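Local coordinates for secretion protein Snm4 (PDB 7B7J) that probably contributes a cytosolic ubiquitin-like domain, as the EccD5 component, to the membrane pore complex of the mycobacterial ESX-5 type VII secretion system, at residues 25-34 against 49-60; 67-78 against 100-108. All coordinates share one frame; numbering follows the deposited sequence.

Contact 1 of 2, residues 25-34 against 49-60; sequences IMAADVQIAV and LLKVVNTRLREL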
# COMPACT_ATOMS: atom_id res chain seq x y z
N ILE A 25 5.42 -4.18 -0.96
CA ILE A 25 4.74 -3.02 -1.54
C ILE A 25 5.46 -2.50 -2.80
O ILE A 25 6.71 -2.28 -2.69
CB ILE A 25 4.49 -1.90 -0.49
CG1 ILE A 25 3.86 -2.50 0.74
CG2 ILE A 25 3.70 -0.81 -1.10
CD1 ILE A 25 2.45 -2.95 0.57
N MET A 26 4.75 -2.47 -3.93
CA MET A 26 5.41 -1.90 -5.11
C MET A 26 4.99 -0.43 -5.15
O MET A 26 3.74 -0.15 -5.25
CB MET A 26 5.04 -2.67 -6.35
CG MET A 26 5.24 -4.09 -6.27
SD MET A 26 7.05 -4.45 -6.21
CE MET A 26 7.75 -3.74 -7.65
N ALA A 27 5.96 0.49 -5.38
CA ALA A 27 5.63 1.93 -5.55
C ALA A 27 6.63 2.45 -6.51
O ALA A 27 7.85 2.24 -6.27
CB ALA A 27 5.82 2.67 -4.23
N ALA A 28 6.30 3.19 -7.53
CA ALA A 28 7.31 3.74 -8.43
C ALA A 28 8.35 2.70 -8.88
O ALA A 28 9.52 3.09 -8.98
CB ALA A 28 8.06 4.94 -7.80
N ASP A 29 7.95 1.44 -9.27
CA ASP A 29 8.85 0.40 -9.72
C ASP A 29 9.82 -0.01 -8.65
O ASP A 29 10.69 -0.81 -9.00
CB ASP A 29 9.47 0.83 -11.00
CG ASP A 29 8.44 1.04 -12.09
OD1 ASP A 29 7.62 0.13 -12.41
OD2 ASP A 29 8.54 2.14 -12.63
N VAL A 30 9.63 0.37 -7.40
CA VAL A 30 10.53 -0.04 -6.28
C VAL A 30 9.78 -1.02 -5.37
O VAL A 30 8.62 -0.76 -5.09
CB VAL A 30 11.01 1.19 -5.48
CG1 VAL A 30 11.69 0.82 -4.17
CG2 VAL A 30 11.90 2.09 -6.31
N GLN A 31 10.44 -2.10 -4.95
CA GLN A 31 9.75 -3.01 -3.94
C GLN A 31 10.22 -2.61 -2.59
O GLN A 31 11.47 -2.55 -2.26
CB GLN A 31 10.19 -4.43 -4.26
CG GLN A 31 9.64 -5.49 -3.34
CD GLN A 31 9.65 -6.82 -4.04
OE1 GLN A 31 8.71 -7.58 -3.96
NE2 GLN A 31 10.84 -7.27 -4.55
N ILE A 32 9.32 -2.54 -1.67
CA ILE A 32 9.57 -2.24 -0.24
C ILE A 32 8.92 -3.28 0.68
O ILE A 32 7.76 -3.50 0.55
CB ILE A 32 9.00 -0.86 0.04
CG1 ILE A 32 9.64 0.20 -0.87
CG2 ILE A 32 9.10 -0.45 1.51
CD1 ILE A 32 8.72 1.33 -1.04
N ALA A 33 9.74 -3.94 1.50
CA ALA A 33 9.23 -4.98 2.38
C ALA A 33 8.75 -4.24 3.66
O ALA A 33 9.53 -3.44 4.27
CB ALA A 33 10.36 -5.92 2.75
N VAL A 34 7.58 -4.61 4.15
CA VAL A 34 7.10 -4.08 5.45
C VAL A 34 6.42 -5.13 6.25
O VAL A 34 5.79 -5.95 5.67
CB VAL A 34 6.09 -2.93 5.15
CG1 VAL A 34 6.75 -1.66 4.64
CG2 VAL A 34 5.02 -3.25 4.25
N LEU A 49 1.18 4.25 5.31
CA LEU A 49 2.03 3.50 4.40
C LEU A 49 2.54 4.41 3.32
O LEU A 49 3.82 4.25 3.04
CB LEU A 49 1.21 2.30 3.88
CG LEU A 49 1.97 1.36 3.02
CD1 LEU A 49 3.24 0.74 3.74
CD2 LEU A 49 1.11 0.22 2.45
N LEU A 50 1.76 5.25 2.75
CA LEU A 50 2.31 6.20 1.79
C LEU A 50 3.51 7.00 2.41
O LEU A 50 4.49 7.34 1.71
CB LEU A 50 1.12 7.11 1.35
CG LEU A 50 1.49 8.17 0.27
CD1 LEU A 50 2.16 7.68 -1.08
CD2 LEU A 50 0.17 9.01 0.00
N LYS A 51 3.41 7.35 3.69
CA LYS A 51 4.50 8.15 4.31
C LYS A 51 5.78 7.31 4.44
O LYS A 51 6.85 7.83 4.16
CB LYS A 51 4.06 8.71 5.66
CG LYS A 51 3.58 10.16 5.63
CD LYS A 51 3.62 10.82 6.98
CE LYS A 51 4.85 11.67 7.19
NZ LYS A 51 4.53 12.92 7.92
N VAL A 52 5.63 6.05 4.87
CA VAL A 52 6.85 5.19 5.01
C VAL A 52 7.40 5.02 3.62
O VAL A 52 8.64 4.93 3.47
CB VAL A 52 6.36 3.87 5.71
CG1 VAL A 52 7.27 2.72 5.45
CG2 VAL A 52 6.20 4.21 7.18
N VAL A 53 6.54 4.67 2.64
CA VAL A 53 6.98 4.53 1.25
C VAL A 53 7.82 5.70 0.83
O VAL A 53 8.87 5.57 0.08
CB VAL A 53 5.88 4.08 0.36
CG1 VAL A 53 6.17 4.34 -1.13
CG2 VAL A 53 5.42 2.71 0.70
N ASN A 54 7.24 6.92 0.95
CA ASN A 54 7.90 8.14 0.52
C ASN A 54 9.25 8.29 1.24
O ASN A 54 10.12 8.87 0.58
CB ASN A 54 7.01 9.33 0.62
CG ASN A 54 6.03 9.37 -0.57
OD1 ASN A 54 6.17 8.73 -1.61
ND2 ASN A 54 4.89 10.10 -0.36
N THR A 55 9.35 7.97 2.53
CA THR A 55 10.65 8.02 3.20
C THR A 55 11.66 7.12 2.40
O THR A 55 12.70 7.55 2.20
CB THR A 55 10.51 7.58 4.64
OG1 THR A 55 9.72 8.67 5.16
CG2 THR A 55 11.85 7.60 5.36
N ARG A 56 11.26 5.88 2.13
CA ARG A 56 12.14 4.98 1.38
C ARG A 56 12.51 5.54 0.02
O ARG A 56 13.64 5.50 -0.45
CB ARG A 56 11.42 3.63 1.39
CG ARG A 56 12.30 2.53 0.87
CD ARG A 56 13.65 2.35 1.56
NE ARG A 56 14.18 1.10 0.88
CZ ARG A 56 15.32 0.48 1.33
NH1 ARG A 56 15.97 1.07 2.35
NH2 ARG A 56 15.71 -0.72 0.83
N LEU A 57 11.48 6.06 -0.73
CA LEU A 57 11.80 6.63 -2.07
C LEU A 57 12.73 7.74 -1.99
O LEU A 57 13.64 7.98 -2.85
CB LEU A 57 10.46 7.04 -2.78
CG LEU A 57 9.50 5.89 -3.11
CD1 LEU A 57 8.23 6.44 -3.85
CD2 LEU A 57 10.11 4.84 -4.03
N ARG A 58 12.59 8.57 -0.97
CA ARG A 58 13.47 9.77 -0.88
C ARG A 58 14.93 9.36 -0.64
O ARG A 58 15.81 10.01 -1.19
CB ARG A 58 12.94 10.77 0.16
CG ARG A 58 11.81 11.65 -0.36
CD ARG A 58 11.32 12.65 0.67
NE ARG A 58 10.54 12.04 1.74
CZ ARG A 58 10.87 12.06 3.03
NH1 ARG A 58 11.97 12.67 3.42
NH2 ARG A 58 10.10 11.47 3.91
N GLU A 59 15.16 8.32 0.15
CA GLU A 59 16.54 7.81 0.38
C GLU A 59 17.11 7.34 -0.96
O GLU A 59 18.31 7.54 -1.19
CB GLU A 59 16.50 6.63 1.34
CG GLU A 59 16.09 7.02 2.75
CD GLU A 59 15.72 5.85 3.65
OE1 GLU A 59 15.25 6.11 4.77
OE2 GLU A 59 15.91 4.70 3.24
N LEU A 60 16.28 6.71 -1.78
CA LEU A 60 16.71 6.30 -3.16
C LEU A 60 16.73 7.41 -4.18
O LEU A 60 17.24 7.12 -5.25
CB LEU A 60 15.84 5.16 -3.60
CG LEU A 60 15.78 3.91 -2.77
CD1 LEU A 60 14.56 3.10 -3.01
CD2 LEU A 60 17.12 3.17 -3.07
O HOH W 1 13.24 -1.11 -0.37

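Contact 2 of 2, residues 67-78 against 100-108; sequences AKGRGRWMLCLV and LWLKFLEDT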
# COMPACT_ATOMS: atom_id res chain seq x y z
N ALA A 67 -0.43 13.13 -5.03
CA ALA A 67 -1.81 13.14 -5.54
C ALA A 67 -1.99 13.99 -6.81
O ALA A 67 -2.03 15.22 -6.68
CB ALA A 67 -2.73 13.59 -4.44
N LYS A 68 -2.04 13.37 -7.99
CA LYS A 68 -2.41 14.04 -9.27
C LYS A 68 -3.78 14.46 -8.66
O LYS A 68 -4.37 13.71 -7.78
CB LYS A 68 -1.90 13.18 -10.42
CG LYS A 68 -2.16 13.82 -11.79
CD LYS A 68 -1.63 13.00 -12.97
CE LYS A 68 -1.87 13.55 -14.36
NZ LYS A 68 -1.29 12.65 -15.40
N GLY A 69 -4.26 15.64 -9.05
CA GLY A 69 -5.56 16.22 -8.62
C GLY A 69 -6.28 15.63 -7.44
O GLY A 69 -5.71 15.58 -6.32
N ARG A 70 -7.56 15.35 -7.63
CA ARG A 70 -8.36 14.76 -6.55
C ARG A 70 -8.41 13.27 -6.81
O ARG A 70 -8.23 12.90 -7.96
CB ARG A 70 -9.79 15.31 -6.60
CG ARG A 70 -9.90 16.79 -6.28
CD ARG A 70 -11.32 17.31 -6.38
NE ARG A 70 -11.36 18.72 -6.04
CZ ARG A 70 -11.08 19.70 -6.88
NH1 ARG A 70 -10.71 19.44 -8.12
NH2 ARG A 70 -11.16 20.96 -6.48
N GLY A 71 -8.58 12.46 -5.76
CA GLY A 71 -8.74 10.99 -5.94
C GLY A 71 -8.20 10.23 -4.72
O GLY A 71 -8.19 10.80 -3.61
N ARG A 72 -7.93 8.94 -4.85
CA ARG A 72 -7.90 8.05 -3.69
C ARG A 72 -6.70 7.15 -3.85
O ARG A 72 -6.52 6.60 -4.95
CB ARG A 72 -9.17 7.23 -3.55
CG ARG A 72 -10.44 8.11 -3.40
CD ARG A 72 -11.82 7.45 -3.20
NE ARG A 72 -12.13 7.31 -4.58
CZ ARG A 72 -11.73 6.30 -5.32
NH1 ARG A 72 -11.16 5.22 -4.78
NH2 ARG A 72 -11.94 6.40 -6.62
N TRP A 73 -5.93 6.98 -2.81
CA TRP A 73 -4.80 6.03 -2.78
C TRP A 73 -5.37 4.68 -2.39
O TRP A 73 -6.29 4.68 -1.57
CB TRP A 73 -3.75 6.47 -1.75
CG TRP A 73 -2.76 7.50 -2.26
CD1 TRP A 73 -2.76 8.82 -1.95
CD2 TRP A 73 -1.75 7.31 -3.29
NE1 TRP A 73 -1.78 9.47 -2.64
CE2 TRP A 73 -1.20 8.64 -3.50
CE3 TRP A 73 -1.18 6.22 -3.92
CZ2 TRP A 73 -0.18 8.87 -4.39
CZ3 TRP A 73 -0.17 6.46 -4.86
CH2 TRP A 73 0.20 7.82 -5.17
N MET A 74 -4.94 3.62 -3.08
CA MET A 74 -5.45 2.26 -2.83
C MET A 74 -4.31 1.23 -2.92
O MET A 74 -3.30 1.52 -3.56
CB MET A 74 -6.64 2.06 -3.76
CG MET A 74 -6.19 2.20 -5.11
SD MET A 74 -7.61 2.02 -6.40
CE MET A 74 -8.71 3.26 -5.80
N LEU A 75 -4.46 0.18 -2.17
CA LEU A 75 -3.62 -1.01 -2.32
C LEU A 75 -4.27 -2.01 -3.27
O LEU A 75 -5.39 -2.40 -2.96
CB LEU A 75 -3.27 -1.67 -1.01
CG LEU A 75 -2.36 -0.78 -0.18
CD1 LEU A 75 -2.52 -1.44 1.26
CD2 LEU A 75 -0.92 -0.82 -0.69
N CYS A 76 -3.58 -2.33 -4.30
CA CYS A 76 -4.14 -3.14 -5.44
C CYS A 76 -3.35 -4.50 -5.62
O CYS A 76 -2.16 -4.59 -5.47
CB CYS A 76 -4.12 -2.39 -6.79
SG CYS A 76 -5.17 -0.94 -6.69
N LEU A 77 -4.10 -5.58 -6.06
CA LEU A 77 -3.57 -6.90 -6.49
C LEU A 77 -2.91 -6.61 -7.84
O LEU A 77 -3.14 -5.55 -8.41
CB LEU A 77 -4.70 -7.95 -6.59
CG LEU A 77 -5.42 -8.18 -5.27
CD1 LEU A 77 -6.52 -9.24 -5.55
CD2 LEU A 77 -4.49 -8.59 -4.15
N VAL A 78 -2.25 -7.65 -8.40
CA VAL A 78 -1.49 -7.53 -9.69
C VAL A 78 -2.38 -7.12 -10.83
O VAL A 78 -2.00 -6.66 -11.91
CB VAL A 78 -0.70 -8.84 -9.90
CG1 VAL A 78 -1.65 -10.05 -10.19
CG2 VAL A 78 0.31 -8.59 -10.92
N LEU A 100 1.55 -6.20 -3.15
CA LEU A 100 0.48 -5.18 -3.38
C LEU A 100 1.07 -3.96 -4.07
O LEU A 100 2.21 -3.64 -3.81
CB LEU A 100 -0.13 -4.77 -2.04
CG LEU A 100 -0.78 -5.82 -1.17
CD1 LEU A 100 -1.24 -5.16 0.12
CD2 LEU A 100 -1.88 -6.52 -1.99
N TRP A 101 0.33 -3.30 -4.94
CA TRP A 101 0.73 -2.10 -5.63
C TRP A 101 -0.02 -0.91 -5.02
O TRP A 101 -1.16 -0.91 -4.89
CB TRP A 101 0.47 -2.25 -7.11
CG TRP A 101 1.51 -3.07 -7.86
CD1 TRP A 101 2.36 -2.58 -8.81
CD2 TRP A 101 1.66 -4.53 -7.91
NE1 TRP A 101 3.15 -3.55 -9.35
CE2 TRP A 101 2.75 -4.79 -8.83
CE3 TRP A 101 0.96 -5.60 -7.27
CZ2 TRP A 101 3.16 -6.12 -9.13
CZ3 TRP A 101 1.42 -6.88 -7.51
CH2 TRP A 101 2.45 -7.09 -8.41
N LEU A 102 0.76 0.06 -4.61
CA LEU A 102 0.15 1.28 -4.05
C LEU A 102 -0.13 2.20 -5.20
O LEU A 102 0.84 2.61 -5.94
CB LEU A 102 1.14 1.83 -3.03
CG LEU A 102 0.68 3.11 -2.31
CD1 LEU A 102 -0.63 2.95 -1.54
CD2 LEU A 102 1.86 3.51 -1.39
N LYS A 103 -1.40 2.58 -5.47
CA LYS A 103 -1.73 3.22 -6.71
C LYS A 103 -2.70 4.40 -6.34
O LYS A 103 -3.45 4.29 -5.43
CB LYS A 103 -2.52 2.23 -7.62
CG LYS A 103 -1.72 1.10 -8.21
CD LYS A 103 -2.33 0.25 -9.17
CE LYS A 103 -2.14 0.83 -10.57
NZ LYS A 103 -3.22 0.36 -11.48
N PHE A 104 -2.71 5.41 -7.13
CA PHE A 104 -3.56 6.61 -6.96
C PHE A 104 -4.59 6.59 -8.05
O PHE A 104 -4.27 6.52 -9.19
CB PHE A 104 -2.77 7.92 -6.98
CG PHE A 104 -3.55 9.17 -6.67
CD1 PHE A 104 -4.10 9.43 -5.42
CD2 PHE A 104 -3.93 10.02 -7.68
CE1 PHE A 104 -4.88 10.52 -5.10
CE2 PHE A 104 -4.71 11.14 -7.39
CZ PHE A 104 -5.22 11.39 -6.10
N LEU A 105 -5.82 6.69 -7.69
CA LEU A 105 -6.83 6.82 -8.72
C LEU A 105 -7.40 8.20 -8.76
O LEU A 105 -7.96 8.66 -7.73
CB LEU A 105 -7.86 5.75 -8.49
CG LEU A 105 -8.90 5.86 -9.63
CD1 LEU A 105 -8.32 6.01 -11.04
CD2 LEU A 105 -9.72 4.60 -9.60
N GLU A 106 -7.18 8.99 -9.76
CA GLU A 106 -7.46 10.39 -9.98
C GLU A 106 -8.99 10.45 -10.13
O GLU A 106 -9.60 9.52 -10.68
CB GLU A 106 -6.82 10.97 -11.27
CG GLU A 106 -7.05 12.48 -11.46
CD GLU A 106 -6.40 13.11 -12.69
OE1 GLU A 106 -5.76 12.33 -13.46
OE2 GLU A 106 -6.40 14.33 -12.82
N ASP A 107 -9.51 11.35 -9.65
CA ASP A 107 -10.95 11.44 -9.98
C ASP A 107 -11.10 12.46 -11.10
O ASP A 107 -10.51 13.53 -10.95
CB ASP A 107 -11.83 11.87 -8.82
CG ASP A 107 -13.23 11.73 -9.36
OD1 ASP A 107 -13.64 10.56 -9.46
OD2 ASP A 107 -13.79 12.73 -9.87
N THR A 108 -11.84 12.23 -12.18
CA THR A 108 -11.65 13.12 -13.40
C THR A 108 -12.83 14.05 -13.79
O THR A 108 -13.97 13.65 -13.86
CB THR A 108 -11.28 12.12 -14.50
OG1 THR A 108 -12.27 11.09 -14.46
CG2 THR A 108 -9.97 11.34 -14.39

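Contact 1 of 2, residues 25-34 against 49-60
Val53 presses its CG1 against Ala27 CB at 3.5 Å, the closest approach between the hairpin of residues 25-34 and helix 49-60. The same valine is met by Ile32, whose CD1 lies 3.9 Å from Val53 CG1 and 4.0 Å from CG2, so the tip of the isoleucine touches both branches. With Ile32 CG1 anti to the carbonyl carbon (chi1 -58°) and CD1 extended beyond it, the longer branch runs under the helix, and the two side chains meet obliquely. The buried Ile25 continues this apolar layer: its CD1 meets Leu49 CD2 tip to tip at 3.9 Å. Toward the turn, Leu57 slides past Val30 in the opposite direction, its CD2 placed 4.0 Å from Val30 CG2, while its CD1 approaches the methyl of Ala28.

The margin is more open and partly polar. Leu60, on the surface, still meets Val30 tip to tip, CD1 to CG1, at 3.8 Å, whereas Val34 CG1 stays 4.3 Å from Leu49 CD1 and farther still from Val52 CG1. Arg56 lays its CG alongside Ile32 CG1; a bend at chi2 (55°) then carries the guanidinium off the apolar layer. There, NE donates to a water at 2.7 Å, and that water donates to Gln31 O. No direct hydrogen bond joins the segments, so this bridge is the polar link between them.

A type I' turn from Ala27 to Val30 closes the hairpin, and the helix axis crosses strand 30-34 with 127° between their directions. This is the beta-hairpin-and-helix packing of a ubiquitin-like fold. Strand 99-107 flanks the hairpin beside strand 20-27, Leu49 also touches Leu75 of strand 70-76, and the loop residue Leu65 packs on Ala27 and Leu50.

Contact 2 of 2, residues 67-78 against 100-108
Trp73 and Phe104 form a non-hydrogen-bonded cross-strand pair in the ubiquitin-like sheet, where strands 70-76 and 100-107 run antiparallel. Phe104 can be followed outward. Its CB sits over the six-membered ring of Trp73, 3.5 Å from the centroid and 8° off the normal, a well-centred CH-pi contact. CG is anti to the backbone N (chi1 -174°), which carries the ring along the indole toward its five-membered part. CD1 then lies 3.6 Å from both Trp73 CE2 and NE1, making an edge-to-face pair with the planes inclined at 53°. Farther out, CE1 comes against Gly71 C and Arg72 N. At the tip, CZ meets Ala67 CB at 3.7 Å, while Ala67 CA lies over one face of the ring.

Leu75 and Leu102 share this face of the sheet with the aromatic pair, and Leu75 CD2 packs on Leu102 CD1. It is the helix-facing side: Trp73 and Leu75 also touch Ile46 of helix 42-60. On the other face, Met74 swings its CE to Leu105 CB, and Cys76 SG lies beside Lys103 CD.

Paired backbone bonds hold the register at Arg72-Leu105, Met74-Lys103 and Cys76-Trp101. Gly71 fits a tight approach opposite Glu106, with CA only 4.3 Å from its partner's CA; its backbone stays extended but at positive phi, a region that glycine enters readily, and its CA lies 3.0 Å from Leu105 O. Where strand 70-76 runs out, Val78 lies alongside the Trp101 indole, its CG2 3.6 Å from Trp101 CH2.

In the fold
Both contacts involve the same four-stranded sheet, but contact 1 joins it to the helix and contact 2 joins two of its strands. Contact 1 sets the hairpin of edge strand 30-37 and inner strand 20-27 under helix 42-60 through apolar side chains, with half its touching residues buried and one water bridge. Contact 2 joins edge strand 70-76 to strand 99-107 by main-chain hydrogen bonds; it lies largely at the surface, and an edge-to-face Trp73-Phe104 pair supplements the backbone pairing. The two meet directly: Met26 N and O probably bond to Leu100 O and Leu102 N, while Leu50 CD2 packs 3.3 Å from Trp73 NE1. The helix therefore spans the sheet from the hairpin to strand 70-76.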